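Local coordinates for arylesterase (Sulfolobus solfataricus, PDB 5L2P), which hydrolyses aromatic esters and aryl dialkyl phosphates such as phenyl acetate and paraoxon, acting as a serine esterase of broad substrate specificity, at residues 125-130 / 226-231; 131-136 / 172-177. All coordinates share one frame; numbering follows the deposited sequence.

Interaction 1. Residues 125-130 / 226-231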
ATOM      1  N   ALA A 125      -2.092  34.634  -5.006  1.00 50.10           N
ATOM      2  CA  ALA A 125      -3.280  33.859  -4.544  1.00 51.55           C
ATOM      3  C   ALA A 125      -3.331  33.648  -3.033  1.00 54.13           C
ATOM      4  O   ALA A 125      -4.402  33.745  -2.422  1.00 53.74           O
ATOM      5  CB  ALA A 125      -3.351  32.498  -5.228  1.00 50.88           C
ATOM      6  N   VAL A 126      -2.174  33.378  -2.420  1.00 56.15           N
ATOM      7  CA  VAL A 126      -2.137  33.107  -0.982  1.00 58.21           C
ATOM      8  C   VAL A 126      -2.497  34.357  -0.198  1.00 57.67           C
ATOM      9  O   VAL A 126      -3.276  34.311   0.768  1.00 58.62           O
ATOM     10  CB  VAL A 126      -0.760  32.599  -0.515  1.00 59.53           C
ATOM     11  CG1 VAL A 126      -0.776  32.348   0.994  1.00 57.92           C
ATOM     12  CG2 VAL A 126      -0.385  31.335  -1.290  1.00 59.70           C
ATOM     13  N   TYR A 127      -1.918  35.476  -0.608  1.00 58.54           N
ATOM     14  CA  TYR A 127      -2.220  36.753   0.050  1.00 62.11           C
ATOM     15  C   TYR A 127      -3.620  37.293  -0.244  1.00 61.82           C
ATOM     16  O   TYR A 127      -4.207  37.934   0.638  1.00 67.85           O
ATOM     17  CB  TYR A 127      -1.152  37.788  -0.264  1.00 65.71           C
ATOM     18  CG  TYR A 127       0.127  37.507   0.485  1.00 67.65           C
ATOM     19  CD1 TYR A 127       0.162  37.589   1.880  1.00 70.05           C
ATOM     20  CD2 TYR A 127       1.292  37.137  -0.184  1.00 69.91           C
ATOM     21  CE1 TYR A 127       1.318  37.302   2.583  1.00 75.89           C
ATOM     22  CE2 TYR A 127       2.472  36.868   0.521  1.00 72.64           C
ATOM     23  CZ  TYR A 127       2.466  36.945   1.901  1.00 74.76           C
ATOM     24  OH  TYR A 127       3.587  36.690   2.627  1.00 77.70           O
ATOM     25  N   ASP A 128      -4.151  37.022  -1.437  1.00 58.24           N
ATOM     26  CA  ASP A 128      -5.533  37.405  -1.734  1.00 60.33           C
ATOM     27  C   ASP A 128      -6.498  36.691  -0.806  1.00 57.78           C
ATOM     28  O   ASP A 128      -7.453  37.302  -0.309  1.00 57.25           O
ATOM     29  CB  ASP A 128      -5.937  37.084  -3.198  1.00 63.29           C
ATOM     30  CG  ASP A 128      -5.433  38.116  -4.197  1.00 64.85           C
ATOM     31  OD1 ASP A 128      -4.770  39.096  -3.806  1.00 68.08           O
ATOM     32  OD2 ASP A 128      -5.659  37.915  -5.397  1.00 64.67           O
ATOM     33  N   CYS A 129      -6.255  35.389  -0.588  1.00 56.11           N
ATOM     34  CA  CYS A 129      -7.129  34.604   0.263  1.00 53.51           C
ATOM     35  C   CYS A 129      -6.979  35.040   1.708  1.00 52.38           C
ATOM     36  O   CYS A 129      -7.970  35.104   2.435  1.00 53.31           O
ATOM     37  CB  CYS A 129      -6.839  33.126   0.111  1.00 56.63           C
ATOM     38  SG  CYS A 129      -7.339  32.377  -1.473  1.00 56.22           S
ATOM     39  N   PHE A 130      -5.760  35.374   2.124  1.00 53.66           N
ATOM     40  CA  PHE A 130      -5.522  35.742   3.521  1.00 56.01           C
ATOM     41  C   PHE A 130      -6.143  37.089   3.814  1.00 56.23           C
ATOM     42  O   PHE A 130      -6.783  37.250   4.855  1.00 57.79           O
ATOM     43  CB  PHE A 130      -4.027  35.729   3.858  1.00 57.73           C
ATOM     44  CG  PHE A 130      -3.703  36.221   5.240  1.00 58.03           C
ATOM     45  CD1 PHE A 130      -4.001  35.446   6.348  1.00 57.62           C
ATOM     46  CD2 PHE A 130      -3.061  37.457   5.432  1.00 58.05           C
ATOM     47  CE1 PHE A 130      -3.663  35.876   7.630  1.00 60.09           C
ATOM     48  CE2 PHE A 130      -2.736  37.898   6.713  1.00 60.79           C
ATOM     49  CZ  PHE A 130      -3.041  37.115   7.818  1.00 60.81           C
ATOM     50  N   ASN A 226       9.469  26.813  -0.546  1.00 59.23           N
ATOM     51  CA  ASN A 226       8.789  27.839   0.236  1.00 57.41           C
ATOM     52  C   ASN A 226       7.606  27.194   0.951  1.00 59.28           C
ATOM     53  O   ASN A 226       6.800  26.517   0.315  1.00 59.04           O
ATOM     54  CB  ASN A 226       8.304  28.953  -0.693  1.00 56.52           C
ATOM     55  CG  ASN A 226       7.947  30.234   0.068  1.00 56.52           C
ATOM     56  OD1 ASN A 226       7.205  30.197   1.015  1.00 57.89           O
ATOM     57  ND2 ASN A 226       8.474  31.366  -0.362  1.00 55.90           N
ATOM     58  N   PRO A 227       7.499  27.381   2.275  1.00 62.94           N
ATOM     59  CA  PRO A 227       6.385  26.738   2.984  1.00 61.74           C
ATOM     60  C   PRO A 227       4.988  27.264   2.590  1.00 61.57           C
ATOM     61  O   PRO A 227       4.027  26.523   2.708  1.00 61.93           O
ATOM     62  CB  PRO A 227       6.691  27.007   4.466  1.00 63.25           C
ATOM     63  CG  PRO A 227       8.122  27.379   4.520  1.00 64.66           C
ATOM     64  CD  PRO A 227       8.442  28.036   3.200  1.00 64.10           C
ATOM     65  N   LEU A 228       4.874  28.503   2.115  1.00 60.35           N
ATOM     66  CA  LEU A 228       3.583  28.999   1.620  1.00 61.98           C
ATOM     67  C   LEU A 228       3.160  28.332   0.307  1.00 58.67           C
ATOM     68  O   LEU A 228       1.976  28.337  -0.020  1.00 63.74           O
ATOM     69  CB  LEU A 228       3.587  30.515   1.420  1.00 64.34           C
ATOM     70  CG  LEU A 228       3.878  31.342   2.681  1.00 68.54           C
ATOM     71  CD1 LEU A 228       3.879  32.838   2.384  1.00 68.75           C
ATOM     72  CD2 LEU A 228       2.914  31.056   3.816  1.00 71.53           C
ATOM     73  N   PHE A 229       4.111  27.783  -0.438  1.00 53.27           N
ATOM     74  CA  PHE A 229       3.800  26.982  -1.591  1.00 51.07           C
ATOM     75  C   PHE A 229       3.646  25.509  -1.211  1.00 53.48           C
ATOM     76  O   PHE A 229       2.676  24.845  -1.633  1.00 55.40           O
ATOM     77  CB  PHE A 229       4.866  27.146  -2.651  1.00 48.70           C
ATOM     78  CG  PHE A 229       4.775  26.132  -3.755  1.00 48.74           C
ATOM     79  CD1 PHE A 229       3.793  26.217  -4.712  1.00 48.95           C
ATOM     80  CD2 PHE A 229       5.704  25.117  -3.848  1.00 50.53           C
ATOM     81  CE1 PHE A 229       3.721  25.295  -5.722  1.00 50.51           C
ATOM     82  CE2 PHE A 229       5.641  24.182  -4.851  1.00 51.29           C
ATOM     83  CZ  PHE A 229       4.645  24.263  -5.796  1.00 50.88           C
ATOM     84  N   SER A 230       4.620  25.005  -0.437  1.00 55.19           N
ATOM     85  CA  SER A 230       4.660  23.614   0.031  1.00 53.61           C
ATOM     86  C   SER A 230       4.638  23.559   1.522  1.00 52.79           C
ATOM     87  O   SER A 230       5.687  23.412   2.155  1.00 54.47           O
ATOM     88  CB  SER A 230       5.916  22.902  -0.467  1.00 56.32           C
ATOM     89  OG  SER A 230       5.817  22.601  -1.853  1.00 65.11           O
ATOM     90  N   PRO A 231       3.449  23.662   2.110  1.00 51.45           N
ATOM     91  CA  PRO A 231       3.351  23.668   3.575  1.00 54.04           C
ATOM     92  C   PRO A 231       3.890  22.402   4.275  1.00 53.11           C
ATOM     93  O   PRO A 231       4.197  22.445   5.460  1.00 54.97           O
ATOM     94  CB  PRO A 231       1.846  23.835   3.830  1.00 54.06           C
ATOM     95  CG  PRO A 231       1.186  23.596   2.509  1.00 52.35           C
ATOM     96  CD  PRO A 231       2.168  23.948   1.468  1.00 50.23           C
TER
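Next to L228, which meets Y127 and V126 of helix 124-138, the carbonyl oxygen of N226 takes the backbone N-H of S230 (S230 N to N226 O, 2.8 Å) and, weakly, that of F229. The N226 side chain tightens the same turn. Its OD1 accepts the backbone N-H of L228 (N226 OD1 to L228 N, 3.1 Å; N-H...O angle 151°), an Asx turn with the donor tilted 17° from the plane of the side-chain amide. These bonds close the backbone from N226 to S230 into a compact turn, from which L228 points toward the helix.

No hydrogen bond crosses between 125-130 and 226-231; the contact is small and made of van der Waals touches. CD1 of L228 continues the side chain outward, anti to CA, and this methyl lies near the hydroxyl end of Y127, L228 CD1 to Y127 OH being 3.9 Å. The two side chains run at about a right angle, and the methyl meets the ring obliquely. On Y127, CG is anti to the carbonyl carbon (chi1 -74°), which turns the ring so that its hydroxyl end reaches the leucine, although the bond from CA to CB runs across rather than at the loop. V126 instead faces the turn directly, and its CG2 comes to 4.0 Å from L228 O.

V126 is buried, covered also by L161 and L168 of helix 157-171 and by Y217 of helix 212-217, whereas Y127 is exposed. Behind the turn, F229 O accepts a hydrogen bond from N160 ND2. The loop between helix 212-217 and strand 242-248 thereby meets the N-terminal part of helix 124-138, which packs beside the helix that follows the probable nucleophile S156, as in the alpha/beta hydrolase fold.

Interaction 2. Residues 131-136 / 172-177; sequences NAIVWA and NKLKLT
I133 holds CG2 anti to its backbone N, with CG1 anti to the carbonyl carbon (chi1 -63°), while L174 carries CG anti to N (chi1 -175°); together these settings bring the branch methyl of the isoleucine against the forked end of the leucine. The contact is part of the alpha/beta hydrolase core, where helix 124-138, the connection between strands 108-112 and 150-155, packs on the segment leading from helix 157-171 into strand 178-182.

The fork of L174 straddles two successive helix residues: CD2 goes to I133 and CD1 to V134, whose CG2 meets L174 CD1 at 3.7 Å. L176 joins from farther along the extended chain, its side chain standing at about a right angle to that of I133. The closest contacts are all between methyl groups, and I133, L174 and L176 are buried.

Just before L174, helix 157-171 ends in a Schellman motif. K173, with positive phi, is its C-prime residue, and L174 N returns to A169 O. This reversal sends the chain along helix 124-138 toward T177, which pairs through its backbone with I150. I133 also packs on M79 and F81 of strand 77-81 and on T165. Its CG2 touches both leucines, at 3.8 Å from L174 CD2 and 3.9 Å from L176 CD2.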
ATOM      1  N   ASN A 131      -5.967  38.055   2.911  1.00 58.84           N
ATOM      2  CA  ASN A 131      -6.633  39.383   3.030  1.00 59.82           C
ATOM      3  C   ASN A 131      -8.150  39.299   3.075  1.00 58.78           C
ATOM      4  O   ASN A 131      -8.790  40.090   3.758  1.00 58.52           O
ATOM      5  CB  ASN A 131      -6.202  40.366   1.919  1.00 61.19           C
ATOM      6  CG  ASN A 131      -4.741  40.790   2.063  1.00 64.27           C
ATOM      7  OD1 ASN A 131      -4.167  40.773   3.165  1.00 67.51           O
ATOM      8  ND2 ASN A 131      -4.119  41.134   0.942  1.00 65.20           N
ATOM      9  N   ALA A 132      -8.732  38.349   2.348  1.00 57.61           N
ATOM     10  CA  ALA A 132     -10.185  38.107   2.435  1.00 56.78           C
ATOM     11  C   ALA A 132     -10.607  37.599   3.846  1.00 56.20           C
ATOM     12  O   ALA A 132     -11.664  37.961   4.334  1.00 55.42           O
ATOM     13  CB  ALA A 132     -10.617  37.151   1.349  1.00 55.42           C
ATOM     14  N   ILE A 133      -9.774  36.792   4.497  1.00 54.31           N
ATOM     15  CA  ILE A 133     -10.047  36.344   5.887  1.00 54.27           C
ATOM     16  C   ILE A 133      -9.960  37.515   6.861  1.00 53.42           C
ATOM     17  O   ILE A 133     -10.818  37.666   7.731  1.00 49.52           O
ATOM     18  CB  ILE A 133      -9.057  35.251   6.357  1.00 55.50           C
ATOM     19  CG1 ILE A 133      -9.187  33.992   5.518  1.00 54.36           C
ATOM     20  CG2 ILE A 133      -9.227  34.897   7.849  1.00 57.80           C
ATOM     21  CD1 ILE A 133      -8.053  33.029   5.786  1.00 58.14           C
ATOM     22  N   VAL A 134      -8.917  38.329   6.707  1.00 53.09           N
ATOM     23  CA  VAL A 134      -8.762  39.529   7.523  1.00 54.15           C
ATOM     24  C   VAL A 134      -9.940  40.488   7.321  1.00 53.87           C
ATOM     25  O   VAL A 134     -10.458  41.027   8.280  1.00 58.19           O
ATOM     26  CB  VAL A 134      -7.440  40.254   7.182  1.00 54.80           C
ATOM     27  CG1 VAL A 134      -7.341  41.618   7.848  1.00 56.16           C
ATOM     28  CG2 VAL A 134      -6.265  39.377   7.551  1.00 54.58           C
ATOM     29  N   TRP A 135     -10.385  40.663   6.075  1.00 54.09           N
ATOM     30  CA  TRP A 135     -11.588  41.496   5.779  1.00 52.47           C
ATOM     31  C   TRP A 135     -12.821  40.970   6.483  1.00 51.50           C
ATOM     32  O   TRP A 135     -13.547  41.729   7.073  1.00 53.08           O
ATOM     33  CB  TRP A 135     -11.832  41.573   4.265  1.00 52.15           C
ATOM     34  CG  TRP A 135     -13.034  42.312   3.890  1.00 53.08           C
ATOM     35  CD1 TRP A 135     -13.104  43.629   3.637  1.00 54.66           C
ATOM     36  CD2 TRP A 135     -14.370  41.798   3.755  1.00 51.64           C
ATOM     37  NE1 TRP A 135     -14.399  43.989   3.364  1.00 54.74           N
ATOM     38  CE2 TRP A 135     -15.194  42.883   3.417  1.00 53.02           C
ATOM     39  CE3 TRP A 135     -14.947  40.544   3.906  1.00 50.52           C
ATOM     40  CZ2 TRP A 135     -16.567  42.759   3.213  1.00 53.83           C
ATOM     41  CZ3 TRP A 135     -16.333  40.421   3.745  1.00 52.87           C
ATOM     42  CH2 TRP A 135     -17.124  41.523   3.383  1.00 53.55           C
ATOM     43  N   ALA A 136     -13.058  39.669   6.419  1.00 51.33           N
ATOM     44  CA  ALA A 136     -14.220  39.048   7.084  1.00 54.06           C
ATOM     45  C   ALA A 136     -14.192  39.249   8.595  1.00 58.40           C
ATOM     46  O   ALA A 136     -15.238  39.506   9.224  1.00 58.16           O
ATOM     47  CB  ALA A 136     -14.258  37.561   6.779  1.00 54.91           C
ATOM     48  N   ASN A 172       0.714  35.801  11.992  1.00 67.83           N
ATOM     49  CA  ASN A 172       0.074  37.072  12.320  1.00 68.85           C
ATOM     50  C   ASN A 172      -0.847  36.989  13.524  1.00 70.55           C
ATOM     51  O   ASN A 172      -1.569  37.936  13.800  1.00 72.21           O
ATOM     52  CB  ASN A 172      -0.686  37.567  11.090  1.00 66.80           C
ATOM     53  CG  ASN A 172       0.244  37.948   9.990  1.00 65.85           C
ATOM     54  OD1 ASN A 172       0.853  38.998  10.045  1.00 69.60           O
ATOM     55  ND2 ASN A 172       0.396  37.088   9.012  1.00 64.61           N
ATOM     56  N   LYS A 173      -0.826  35.855  14.220  1.00 70.92           N
ATOM     57  CA  LYS A 173      -1.656  35.626  15.402  1.00 74.20           C
ATOM     58  C   LYS A 173      -3.157  35.850  15.143  1.00 72.45           C
ATOM     59  O   LYS A 173      -3.894  36.315  16.014  1.00 73.77           O
ATOM     60  CB  LYS A 173      -1.172  36.496  16.558  1.00 77.61           C
ATOM     61  CG  LYS A 173       0.339  36.480  16.729  1.00 80.23           C
ATOM     62  CD  LYS A 173       0.763  37.386  17.877  1.00 87.82           C
ATOM     63  CE  LYS A 173       0.380  38.856  17.670  1.00 88.49           C
ATOM     64  NZ  LYS A 173       1.037  39.715  18.684  1.00 88.91           N
ATOM     65  N   LEU A 174      -3.596  35.495  13.942  1.00 69.95           N
ATOM     66  CA  LEU A 174      -5.007  35.511  13.594  1.00 68.18           C
ATOM     67  C   LEU A 174      -5.574  34.119  13.903  1.00 65.91           C
ATOM     68  O   LEU A 174      -5.076  33.107  13.400  1.00 64.00           O
ATOM     69  CB  LEU A 174      -5.166  35.867  12.109  1.00 68.39           C
ATOM     70  CG  LEU A 174      -6.592  36.049  11.552  1.00 70.08           C
ATOM     71  CD1 LEU A 174      -6.590  37.024  10.379  1.00 69.84           C
ATOM     72  CD2 LEU A 174      -7.244  34.755  11.087  1.00 70.51           C
ATOM     73  N   LYS A 175      -6.602  34.063  14.728  1.00 68.04           N
ATOM     74  CA  LYS A 175      -7.167  32.779  15.121  1.00 71.39           C
ATOM     75  C   LYS A 175      -8.196  32.290  14.116  1.00 69.69           C
ATOM     76  O   LYS A 175      -9.080  33.033  13.693  1.00 73.06           O
ATOM     77  CB  LYS A 175      -7.803  32.835  16.513  1.00 74.02           C
ATOM     78  CG  LYS A 175      -8.105  31.449  17.062  1.00 76.12           C
ATOM     79  CD  LYS A 175      -9.412  31.390  17.851  1.00 79.85           C
ATOM     80  CE  LYS A 175      -9.840  29.945  18.057  1.00 81.91           C
ATOM     81  NZ  LYS A 175     -11.185  29.834  18.671  1.00 84.38           N
ATOM     82  N   LEU A 176      -8.063  31.024  13.739  1.00 65.48           N
ATOM     83  CA  LEU A 176      -9.043  30.330  12.930  1.00 62.46           C
ATOM     84  C   LEU A 176      -9.485  29.161  13.752  1.00 60.93           C
ATOM     85  O   LEU A 176      -8.681  28.527  14.379  1.00 62.80           O
ATOM     86  CB  LEU A 176      -8.425  29.821  11.621  1.00 59.61           C
ATOM     87  CG  LEU A 176      -7.935  30.923  10.691  1.00 59.30           C
ATOM     88  CD1 LEU A 176      -7.154  30.364   9.526  1.00 58.15           C
ATOM     89  CD2 LEU A 176      -9.093  31.738  10.169  1.00 60.63           C
ATOM     90  N   THR A 177     -10.772  28.869  13.732  1.00 62.33           N
ATOM     91  CA  THR A 177     -11.279  27.776  14.538  1.00 61.81           C
ATOM     92  C   THR A 177     -11.019  26.426  13.894  1.00 56.59           C
ATOM     93  O   THR A 177     -10.854  25.433  14.603  1.00 59.03           O
ATOM     94  CB  THR A 177     -12.777  27.964  14.903  1.00 65.47           C
ATOM     95  OG1 THR A 177     -13.181  26.927  15.802  1.00 68.43           O
ATOM     96  CG2 THR A 177     -13.658  27.906  13.686  1.00 65.30           C
TER

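In the fold
From the N terminus, strands 49-56 to 108-112 come before helix 124-138, which supplies its N-terminal part to interaction 1 and the next turns to interaction 2. The chain then runs through helix 140-143, strand 150-155, the probable nucleophile S156 and helix 157-171 before 172-177 returns to helix 124-138 and closes the inner loop. It continues through strand 178-182 and helix 212-217 until 226-231 closes the wider loop, so interaction 2 lies wholly within the span of interaction 1. The contacts, centres about 14 Å apart, adjoin where F130 packs on N172 and L174. Together they tie one helix both to the approach to strand 178-182 and to the loop preceding strand 242-248.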